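Local coordinates for protein Cfl (Pectobacterium brasiliense, PDB 7A9J) that is a coronafacic acid ligase of the ATP-dependent AMP-binding enzyme family, which probably activates carboxylic acids as acyl-adenylates, at residues L143-V148 against N159-E164; D208-T213 against T246-Q251; P229-L234 against K252-L257. The protein carries 1 engineered substitution. One frame throughout, in Å; residues are numbered along the deposited sequence.

Overall arrangement
Two of the three contacts show how a chain that returns to its own neighbourhood builds a parallel sheet; the third shows how helices pack beside one. From the N terminus, interaction 1 comes first and closes a short loop, laying 160-162 as the outermost strand beside 145-148 in a five-stranded parallel sheet. Interactions 2 and 3 follow, and their segments alternate along the chain. Helix 203-214 leads to strand 230-233, then helix 240-251 packs back on the former and strand 255-257 pairs with the latter. These two contacts touch, with centres about 11 Å apart, whereas interaction 1 lies about 30 Å from both, centre to centre.

Interaction 1: L143-V148 against N159-E164; sequences LEKIWV and NTHNWE
Trp147 and His161 lean on each other across the last strand pair of a five-stranded parallel sheet, where 160-162 forms the outer strand beside 145-148. Their rings meet obliquely, planes 40° apart, with Trp147 CD1 3.6 Å from His161 CB, so that the indole touches the root of the imidazole side chain. Asn162 O lies near the indole plane, off the CD1 edge, and CB of Lys145 lies over one indole face. Beneath these side chains the backbone forms the usual parallel ladder: Ile146 N donates to Asn159 O, His161 N to Ile146 O at 2.7 Å, and Val148 N to His161 O. Ile146 and Thr160 share the other side of the sheet, where CD1 of Ile146 lies 3.8 Å from OG1 of Thr160; that hydroxyl is hydrogen-bonded to Glu138, while Phe130 packs on both residues. On the tryptophan side, the bent Lys145 chain (chi2 -72°) passes the imidazole and brings its ammonium to a water. This water accepts from Lys145 NZ at 2.8 Å and can donate to Asn159 OD1. It also lies in the imidazole plane, joined to His161 NE2, while ND1 of the same ring is held by Glu165; with both nitrogens engaged, the rotation of the ring is probably fixed. Where the strand gives way to a helix, Trp163 N reaches Val148 O from above the carbonyl plane. Asn162 is the N-cap: with CG anti to the backbone N (chi1 -170°), its OD1 receives Glu164 N at 2.8 Å, in the carbonyl plane and on a lone pair.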
loop_
_atom_site.group_PDB
_atom_site.type_symbol
_atom_site.label_atom_id
_atom_site.label_comp_id
_atom_site.label_asym_id
_atom_site.label_seq_id
_atom_site.Cartn_x
_atom_site.Cartn_y
_atom_site.Cartn_z
ATOM N N LEU A 143 -16.842 24.471 -5.594
ATOM C CA LEU A 143 -15.445 24.741 -5.987
ATOM C C LEU A 143 -15.278 26.206 -6.370
ATOM O O LEU A 143 -15.734 26.634 -7.431
ATOM C CB LEU A 143 -15.020 23.848 -7.144
ATOM C CG LEU A 143 -14.900 22.364 -6.748
ATOM C CD1 LEU A 143 -14.457 21.566 -7.970
ATOM C CD2 LEU A 143 -13.939 22.089 -5.565
ATOM N N GLU A 144 -14.599 26.973 -5.527
ATOM C CA GLU A 144 -14.333 28.376 -5.861
ATOM C C GLU A 144 -13.096 28.565 -6.750
ATOM O O GLU A 144 -12.992 29.591 -7.452
ATOM C CB GLU A 144 -14.139 29.191 -4.582
ATOM C CG GLU A 144 -15.289 29.149 -3.596
ATOM C CD GLU A 144 -14.851 29.555 -2.176
ATOM O OE1 GLU A 144 -13.973 30.450 -2.030
ATOM O OE2 GLU A 144 -15.379 28.961 -1.206
ATOM N N LYS A 145 -12.137 27.647 -6.673
ATOM C CA LYS A 145 -10.935 27.629 -7.488
ATOM C C LYS A 145 -10.670 26.213 -7.964
ATOM O O LYS A 145 -10.675 25.271 -7.166
ATOM C CB LYS A 145 -9.711 28.094 -6.691
ATOM C CG LYS A 145 -9.900 29.485 -6.084
ATOM C CD LYS A 145 -9.842 30.516 -7.136
ATOM C CE LYS A 145 -10.366 31.876 -6.582
ATOM N NZ LYS A 145 -10.154 33.010 -7.511
ATOM N N ILE A 146 -10.377 26.096 -9.247
ATOM C CA ILE A 146 -9.963 24.861 -9.901
ATOM C C ILE A 146 -8.659 25.210 -10.620
ATOM O O ILE A 146 -8.695 25.942 -11.599
ATOM C CB ILE A 146 -11.028 24.403 -10.923
ATOM C CG1 ILE A 146 -12.372 24.181 -10.225
ATOM C CG2 ILE A 146 -10.555 23.171 -11.724
ATOM C CD1 ILE A 146 -13.538 23.992 -11.189
ATOM N N TRP A 147 -7.539 24.634 -10.200
ATOM C CA TRP A 147 -6.267 24.824 -10.883
ATOM C C TRP A 147 -5.846 23.527 -11.566
ATOM O O TRP A 147 -5.976 22.436 -10.975
ATOM C CB TRP A 147 -5.167 25.233 -9.901
ATOM C CG TRP A 147 -5.289 26.608 -9.239
ATOM C CD1 TRP A 147 -4.870 27.814 -9.749
ATOM C CD2 TRP A 147 -5.786 26.886 -7.917
ATOM N NE1 TRP A 147 -5.110 28.834 -8.839
ATOM C CE2 TRP A 147 -5.647 28.287 -7.703
ATOM C CE3 TRP A 147 -6.334 26.098 -6.904
ATOM C CZ2 TRP A 147 -6.063 28.905 -6.534
ATOM C CZ3 TRP A 147 -6.724 26.692 -5.732
ATOM C CH2 TRP A 147 -6.566 28.106 -5.548
ATOM N N VAL A 148 -5.351 23.641 -12.795
ATOM C CA VAL A 148 -5.053 22.489 -13.658
ATOM C C VAL A 148 -3.673 22.717 -14.270
ATOM O O VAL A 148 -3.443 23.744 -14.939
ATOM C CB VAL A 148 -6.085 22.326 -14.775
ATOM C CG1 VAL A 148 -5.726 21.137 -15.700
ATOM C CG2 VAL A 148 -7.479 22.247 -14.208
ATOM N N ASN A 159 -14.185 29.716 -12.775
ATOM C CA ASN A 159 -13.309 29.415 -11.663
ATOM C C ASN A 159 -12.177 28.470 -12.038
ATOM O O ASN A 159 -11.481 27.988 -11.155
ATOM C CB ASN A 159 -14.093 28.837 -10.496
ATOM C CG ASN A 159 -15.043 29.835 -9.925
ATOM O OD1 ASN A 159 -14.740 31.031 -9.888
ATOM N ND2 ASN A 159 -16.210 29.365 -9.490
ATOM N N THR A 160 -11.955 28.234 -13.323
ATOM C CA THR A 160 -10.897 27.318 -13.745
ATOM C C THR A 160 -9.673 28.108 -14.172
ATOM O O THR A 160 -9.787 29.009 -15.009
ATOM C CB THR A 160 -11.415 26.453 -14.881
ATOM O OG1 THR A 160 -12.561 25.773 -14.371
ATOM C CG2 THR A 160 -10.382 25.413 -15.298
ATOM N N HIS A 161 -8.524 27.767 -13.563
ATOM C CA HIS A 161 -7.279 28.513 -13.676
ATOM C C HIS A 161 -6.150 27.581 -14.086
ATOM O O HIS A 161 -6.172 26.378 -13.811
ATOM C CB HIS A 161 -6.927 29.198 -12.341
ATOM C CG HIS A 161 -7.940 30.209 -11.922
ATOM N ND1 HIS A 161 -7.880 31.537 -12.307
ATOM C CD2 HIS A 161 -9.065 30.078 -11.179
ATOM C CE1 HIS A 161 -8.926 32.179 -11.812
ATOM N NE2 HIS A 161 -9.646 31.321 -11.100
ATOM N N ASN A 162 -5.151 28.147 -14.741
ATOM C CA ASN A 162 -3.939 27.381 -14.999
ATOM C C ASN A 162 -3.107 27.300 -13.726
ATOM O O ASN A 162 -3.028 28.270 -12.955
ATOM C CB ASN A 162 -3.142 28.076 -16.114
ATOM C CG ASN A 162 -1.989 27.238 -16.630
ATOM O OD1 ASN A 162 -1.023 26.972 -15.903
ATOM N ND2 ASN A 162 -2.084 26.817 -17.899
ATOM N N TRP A 163 -2.440 26.155 -13.537
ATOM C CA TRP A 163 -1.550 25.943 -12.398
ATOM C C TRP A 163 -0.523 27.072 -12.257
ATOM O O TRP A 163 -0.160 27.454 -11.135
ATOM C CB TRP A 163 -0.798 24.625 -12.568
ATOM C CG TRP A 163 0.384 24.459 -11.686
ATOM C CD1 TRP A 163 1.714 24.676 -12.006
ATOM C CD2 TRP A 163 0.357 24.050 -10.328
ATOM N NE1 TRP A 163 2.492 24.409 -10.923
ATOM C CE2 TRP A 163 1.696 24.057 -9.864
ATOM C CE3 TRP A 163 -0.666 23.681 -9.455
ATOM C CZ2 TRP A 163 2.033 23.690 -8.572
ATOM C CZ3 TRP A 163 -0.324 23.260 -8.156
ATOM C CH2 TRP A 163 1.013 23.308 -7.725
ATOM N N GLU A 164 0.008 27.542 -13.379
ATOM C CA GLU A 164 1.024 28.616 -13.303
ATOM C C GLU A 164 0.537 29.813 -12.505
ATOM O O GLU A 164 1.352 30.557 -11.934
ATOM C CB GLU A 164 1.441 29.024 -14.693
ATOM C CG GLU A 164 1.952 27.857 -15.441
ATOM C CD GLU A 164 3.443 27.812 -15.601
ATOM O OE1 GLU A 164 3.882 27.671 -16.767
ATOM O OE2 GLU A 164 4.170 27.904 -14.581
HETATM O O HOH W 1 -12.151 32.041 -9.220
#

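Interaction 2: D208-T213 against T246-Q251; sequences DAVNLT and TFAALQ
Val210 fits against Phe247, Ala248 and Gln251 where helix 203-214 crosses helix 240-251, a helix-helix packing inside the AMP-binding region of the fold. The short axes cross at -70° and come within 8.6 Å, with the small Ala248 at the crossing. The two valine methyls divide the work. CG1, set anti to the backbone N (chi1 169°), reaches CA of Ala248 at 3.7 Å and also meets the end of Gln251, its distance to NE2 being 3.6 Å. CG2, beside the backbone N, goes to Phe247, touching CB at 3.7 Å and lying at the ring's edge near its plane; beyond this, the aromatic ring leads away toward Tyr90, Ile86 and Leu93. Thr213 rests its CG2 methyl 4.0 Å from Ala248 CB. Its chi1 of -54° turns OG1 back along its own helix to Ala209 O, at 2.7 Å, a carbonyl that accepts Thr213 N from the opposite face. Leu244, which touches Val210 and Thr213, lines the pocket of the bound indenone carboxylic acid, about 7 Å from the Thr213 side chain. Gln251 runs extended beyond CG to a water, which can donate to Gln251 OE1, 3.0 Å away, and to Asn211 OD1. Direct contact is mostly apolar, with the valine methyl also lying against the Gln251 amide, and no hydrogen bond runs from helix to helix; van der Waals fit, rather than hydrogen bonding, joins these two segments.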
loop_
_atom_site.group_PDB
_atom_site.type_symbol
_atom_site.label_atom_id
_atom_site.label_comp_id
_atom_site.label_asym_id
_atom_site.label_seq_id
_atom_site.Cartn_x
_atom_site.Cartn_y
_atom_site.Cartn_z
ATOM N N ASP A 208 2.445 11.181 13.556
ATOM C CA ASP A 208 2.613 9.842 14.124
ATOM C C ASP A 208 2.634 8.776 13.024
ATOM O O ASP A 208 3.400 7.809 13.106
ATOM C CB ASP A 208 1.508 9.562 15.159
ATOM C CG ASP A 208 1.622 10.513 16.392
ATOM O OD1 ASP A 208 2.762 10.961 16.680
ATOM O OD2 ASP A 208 0.604 10.776 17.076
ATOM N N ALA A 209 1.854 8.976 11.949
ATOM C CA ALA A 209 1.879 8.030 10.841
ATOM C C ALA A 209 3.207 8.080 10.086
ATOM O O ALA A 209 3.710 7.045 9.609
ATOM C CB ALA A 209 0.722 8.316 9.892
ATOM N N VAL A 210 3.755 9.290 9.893
ATOM C CA VAL A 210 5.060 9.384 9.256
ATOM C C VAL A 210 6.123 8.738 10.135
ATOM O O VAL A 210 7.045 8.062 9.634
ATOM C CB VAL A 210 5.398 10.874 8.968
ATOM C CG1 VAL A 210 6.851 10.985 8.560
ATOM C CG2 VAL A 210 4.476 11.352 7.780
ATOM N N ASN A 211 6.016 8.945 11.456
ATOM C CA ASN A 211 6.966 8.334 12.393
ATOM C C ASN A 211 6.903 6.792 12.336
ATOM O O ASN A 211 7.964 6.138 12.370
ATOM C CB ASN A 211 6.703 8.796 13.824
ATOM C CG ASN A 211 7.187 10.231 14.083
ATOM O OD1 ASN A 211 7.935 10.795 13.297
ATOM N ND2 ASN A 211 6.747 10.810 15.193
ATOM N N LEU A 212 5.707 6.223 12.179
ATOM C CA LEU A 212 5.608 4.776 11.935
ATOM C C LEU A 212 6.300 4.431 10.621
ATOM O O LEU A 212 7.076 3.468 10.538
ATOM C CB LEU A 212 4.154 4.312 11.855
ATOM C CG LEU A 212 3.434 4.336 13.211
ATOM C CD1 LEU A 212 1.926 4.298 12.996
ATOM C CD2 LEU A 212 3.904 3.089 14.072
ATOM N N THR A 213 6.021 5.209 9.577
ATOM C CA THR A 213 6.546 4.861 8.262
ATOM C C THR A 213 8.072 4.967 8.221
ATOM O O THR A 213 8.727 4.172 7.540
ATOM C CB THR A 213 5.907 5.797 7.200
ATOM O OG1 THR A 213 4.463 5.684 7.367
ATOM C CG2 THR A 213 6.303 5.327 5.807
ATOM N N THR A 246 6.597 9.160 1.164
ATOM C CA THR A 246 7.276 10.341 0.614
ATOM C C THR A 246 7.654 11.331 1.731
ATOM O O THR A 246 8.785 11.829 1.780
ATOM C CB THR A 246 6.360 10.961 -0.447
ATOM O OG1 THR A 246 6.121 10.005 -1.477
ATOM C CG2 THR A 246 7.047 12.294 -1.073
ATOM N N PHE A 247 6.724 11.652 2.638
ATOM C CA PHE A 247 7.050 12.519 3.745
ATOM C C PHE A 247 8.176 11.919 4.582
ATOM O O PHE A 247 9.106 12.622 4.993
ATOM C CB PHE A 247 5.860 12.764 4.691
ATOM C CG PHE A 247 4.710 13.517 4.073
ATOM C CD1 PHE A 247 4.918 14.567 3.133
ATOM C CD2 PHE A 247 3.441 13.303 4.537
ATOM C CE1 PHE A 247 3.815 15.251 2.627
ATOM C CE2 PHE A 247 2.346 13.982 4.015
ATOM C CZ PHE A 247 2.526 14.997 3.099
ATOM N N ALA A 248 8.089 10.612 4.848
ATOM C CA ALA A 248 9.073 10.000 5.732
ATOM C C ALA A 248 10.446 9.978 5.093
ATOM O O ALA A 248 11.433 10.258 5.781
ATOM C CB ALA A 248 8.633 8.541 6.085
ATOM N N ALA A 249 10.523 9.672 3.787
ATOM C CA ALA A 249 11.812 9.641 3.107
ATOM C C ALA A 249 12.462 11.027 3.108
ATOM O O ALA A 249 13.629 11.171 3.429
ATOM C CB ALA A 249 11.678 9.209 1.637
ATOM N N LEU A 250 11.689 12.051 2.745
ATOM C CA LEU A 250 12.223 13.415 2.726
ATOM C C LEU A 250 12.668 13.846 4.110
ATOM O O LEU A 250 13.748 14.416 4.249
ATOM C CB LEU A 250 11.181 14.380 2.148
ATOM C CG LEU A 250 10.840 14.106 0.679
ATOM C CD1 LEU A 250 9.634 14.994 0.237
ATOM C CD2 LEU A 250 12.057 14.418 -0.203
ATOM N N GLN A 251 11.899 13.515 5.150
ATOM C CA GLN A 251 12.307 13.831 6.523
ATOM C C GLN A 251 13.556 13.086 6.973
ATOM O O GLN A 251 14.340 13.624 7.756
ATOM C CB GLN A 251 11.206 13.523 7.513
ATOM C CG GLN A 251 10.148 14.526 7.429
ATOM C CD GLN A 251 9.025 14.191 8.464
ATOM O OE1 GLN A 251 9.284 13.693 9.591
ATOM N NE2 GLN A 251 7.831 14.433 8.063
HETATM O O HOH W 2 7.261 13.067 11.746
#

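Interaction 3: P229-L234 against K252-L257; sequences PAILSL and KGYSVL
Strands 230-233 and 255-257 run parallel, their short axes 4.3 Å apart at closest and inclined by 37°, and are joined by a ladder in which Ser255 N donates to Pro229 O, Ile231 N to Ser255 O and Leu257 N to Ile231 O, the last nearly straight at 170°. With helix 240-251 between them in sequence, they form a beta-alpha-beta unit. Just before the second strand, the helix is closed by a Schellman motif in which Gly253 has positive phi. Tyr254 then turns its side chain to the first strand. Its ring has CB of Lys252 over the centre of one face and CB of Pro229 beyond the opposite face, offset toward the rim. Ile231 approaches this ring obliquely, its CD1 methyl 3.6 Å from Tyr254 CD2; its chi2 of 36° bends the chain end that makes this contact. Ile231 and Val256 share the side of the sheet on which Ala249 of the connecting helix packs. Ala230, Ser255, Leu232 and Leu257 occupy the reverse side. There Ser255 OG, placed between the backbone N and carbonyl carbon, comes 3.3 Å from Ala230 CB, while Leu232 CD1 and Leu257 CD2 meet at 4.2 Å. Beyond the regular bonds a water bridges the strands, accepting from Ser233 N at 2.8 Å and lying 2.7 Å from Leu257 O, to which it can donate. The pairing is thus held by three direct backbone hydrogen bonds, with one face apolar and the other setting a serine hydroxyl beside Ala230 and pairing two leucines.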
loop_
_atom_site.group_PDB
_atom_site.type_symbol
_atom_site.label_atom_id
_atom_site.label_comp_id
_atom_site.label_asym_id
_atom_site.label_seq_id
_atom_site.Cartn_x
_atom_site.Cartn_y
_atom_site.Cartn_z
ATOM N N PRO A 229 20.671 7.702 -0.775
ATOM C CA PRO A 229 19.617 6.739 -1.164
ATOM C C PRO A 229 18.431 7.442 -1.771
ATOM O O PRO A 229 17.978 8.459 -1.248
ATOM C CB PRO A 229 19.206 6.066 0.158
ATOM C CG PRO A 229 20.340 6.267 1.060
ATOM C CD PRO A 229 20.922 7.622 0.678
ATOM N N ALA A 230 17.964 6.917 -2.902
ATOM C CA ALA A 230 16.695 7.314 -3.503
ATOM C C ALA A 230 15.634 6.258 -3.186
ATOM O O ALA A 230 15.873 5.057 -3.312
ATOM C CB ALA A 230 16.816 7.465 -5.026
ATOM N N ILE A 231 14.459 6.730 -2.820
ATOM C CA ILE A 231 13.323 5.910 -2.372
ATOM C C ILE A 231 12.312 5.940 -3.491
ATOM O O ILE A 231 11.960 7.018 -3.973
ATOM C CB ILE A 231 12.739 6.484 -1.055
ATOM C CG1 ILE A 231 13.453 5.920 0.172
ATOM C CG2 ILE A 231 11.200 6.282 -0.907
ATOM C CD1 ILE A 231 14.882 5.692 0.047
ATOM N N LEU A 232 11.795 4.755 -3.878
ATOM C CA LEU A 232 10.787 4.674 -4.910
ATOM C C LEU A 232 9.555 4.013 -4.318
ATOM O O LEU A 232 9.656 2.953 -3.671
ATOM C CB LEU A 232 11.271 3.843 -6.099
ATOM C CG LEU A 232 10.256 3.408 -7.119
ATOM C CD1 LEU A 232 9.627 4.644 -7.759
ATOM C CD2 LEU A 232 10.931 2.450 -8.189
ATOM N N SER A 233 8.398 4.608 -4.551
ATOM C CA SER A 233 7.150 3.886 -4.252
ATOM C C SER A 233 6.392 3.659 -5.550
ATOM O O SER A 233 6.068 4.625 -6.260
ATOM C CB SER A 233 6.268 4.649 -3.252
ATOM O OG SER A 233 5.028 3.921 -3.101
ATOM N N LEU A 234 6.083 2.372 -5.848
ATOM C CA LEU A 234 5.361 2.073 -7.067
ATOM C C LEU A 234 3.862 2.356 -6.925
ATOM O O LEU A 234 3.154 2.395 -7.943
ATOM C CB LEU A 234 5.569 0.598 -7.448
ATOM C CG LEU A 234 7.054 0.352 -7.764
ATOM C CD1 LEU A 234 7.276 -1.132 -7.950
ATOM C CD2 LEU A 234 7.466 1.083 -9.050
ATOM N N LYS A 252 13.825 11.928 6.410
ATOM C CA LYS A 252 15.114 11.269 6.665
ATOM C C LYS A 252 16.231 11.781 5.754
ATOM O O LYS A 252 17.378 11.312 5.868
ATOM C CB LYS A 252 14.908 9.752 6.478
ATOM C CG LYS A 252 13.992 9.172 7.563
ATOM C CD LYS A 252 13.807 7.589 7.519
ATOM C CE LYS A 252 15.035 6.951 8.063
ATOM N NZ LYS A 252 14.766 5.569 8.184
ATOM N N GLY A 253 15.933 12.723 4.868
ATOM C CA GLY A 253 16.922 13.296 3.961
ATOM C C GLY A 253 17.211 12.480 2.721
ATOM O O GLY A 253 18.177 12.797 2.001
ATOM N N TYR A 254 16.390 11.473 2.423
ATOM C CA TYR A 254 16.538 10.706 1.198
ATOM C C TYR A 254 15.881 11.429 0.042
ATOM O O TYR A 254 14.988 12.258 0.242
ATOM C CB TYR A 254 15.852 9.345 1.373
ATOM C CG TYR A 254 16.320 8.514 2.554
ATOM C CD1 TYR A 254 17.597 8.669 3.064
ATOM C CD2 TYR A 254 15.460 7.526 3.111
ATOM C CE1 TYR A 254 18.032 7.890 4.145
ATOM C CE2 TYR A 254 15.869 6.751 4.211
ATOM C CZ TYR A 254 17.170 6.930 4.684
ATOM O OH TYR A 254 17.626 6.185 5.750
ATOM N N SER A 255 16.328 11.134 -1.188
ATOM C CA SER A 255 15.569 11.634 -2.320
ATOM C C SER A 255 14.452 10.656 -2.622
ATOM O O SER A 255 14.491 9.491 -2.224
ATOM C CB SER A 255 16.420 11.842 -3.576
ATOM O OG SER A 255 16.962 10.608 -4.001
ATOM N N VAL A 256 13.440 11.147 -3.323
ATOM C CA VAL A 256 12.302 10.336 -3.735
ATOM C C VAL A 256 12.296 10.310 -5.257
ATOM O O VAL A 256 12.368 11.361 -5.915
ATOM C CB VAL A 256 10.973 10.899 -3.196
ATOM C CG1 VAL A 256 9.749 10.139 -3.795
ATOM C CG2 VAL A 256 10.961 10.881 -1.662
ATOM N N LEU A 257 12.203 9.120 -5.812
ATOM C CA LEU A 257 12.110 8.901 -7.253
ATOM C C LEU A 257 10.657 8.772 -7.626
ATOM O O LEU A 257 9.965 7.913 -7.068
ATOM C CB LEU A 257 12.865 7.632 -7.656
ATOM C CG LEU A 257 12.678 7.171 -9.111
ATOM C CD1 LEU A 257 13.303 8.182 -10.131
ATOM C CD2 LEU A 257 13.356 5.749 -9.232
HETATM O O HOH W 3 7.893 7.210 -5.497
#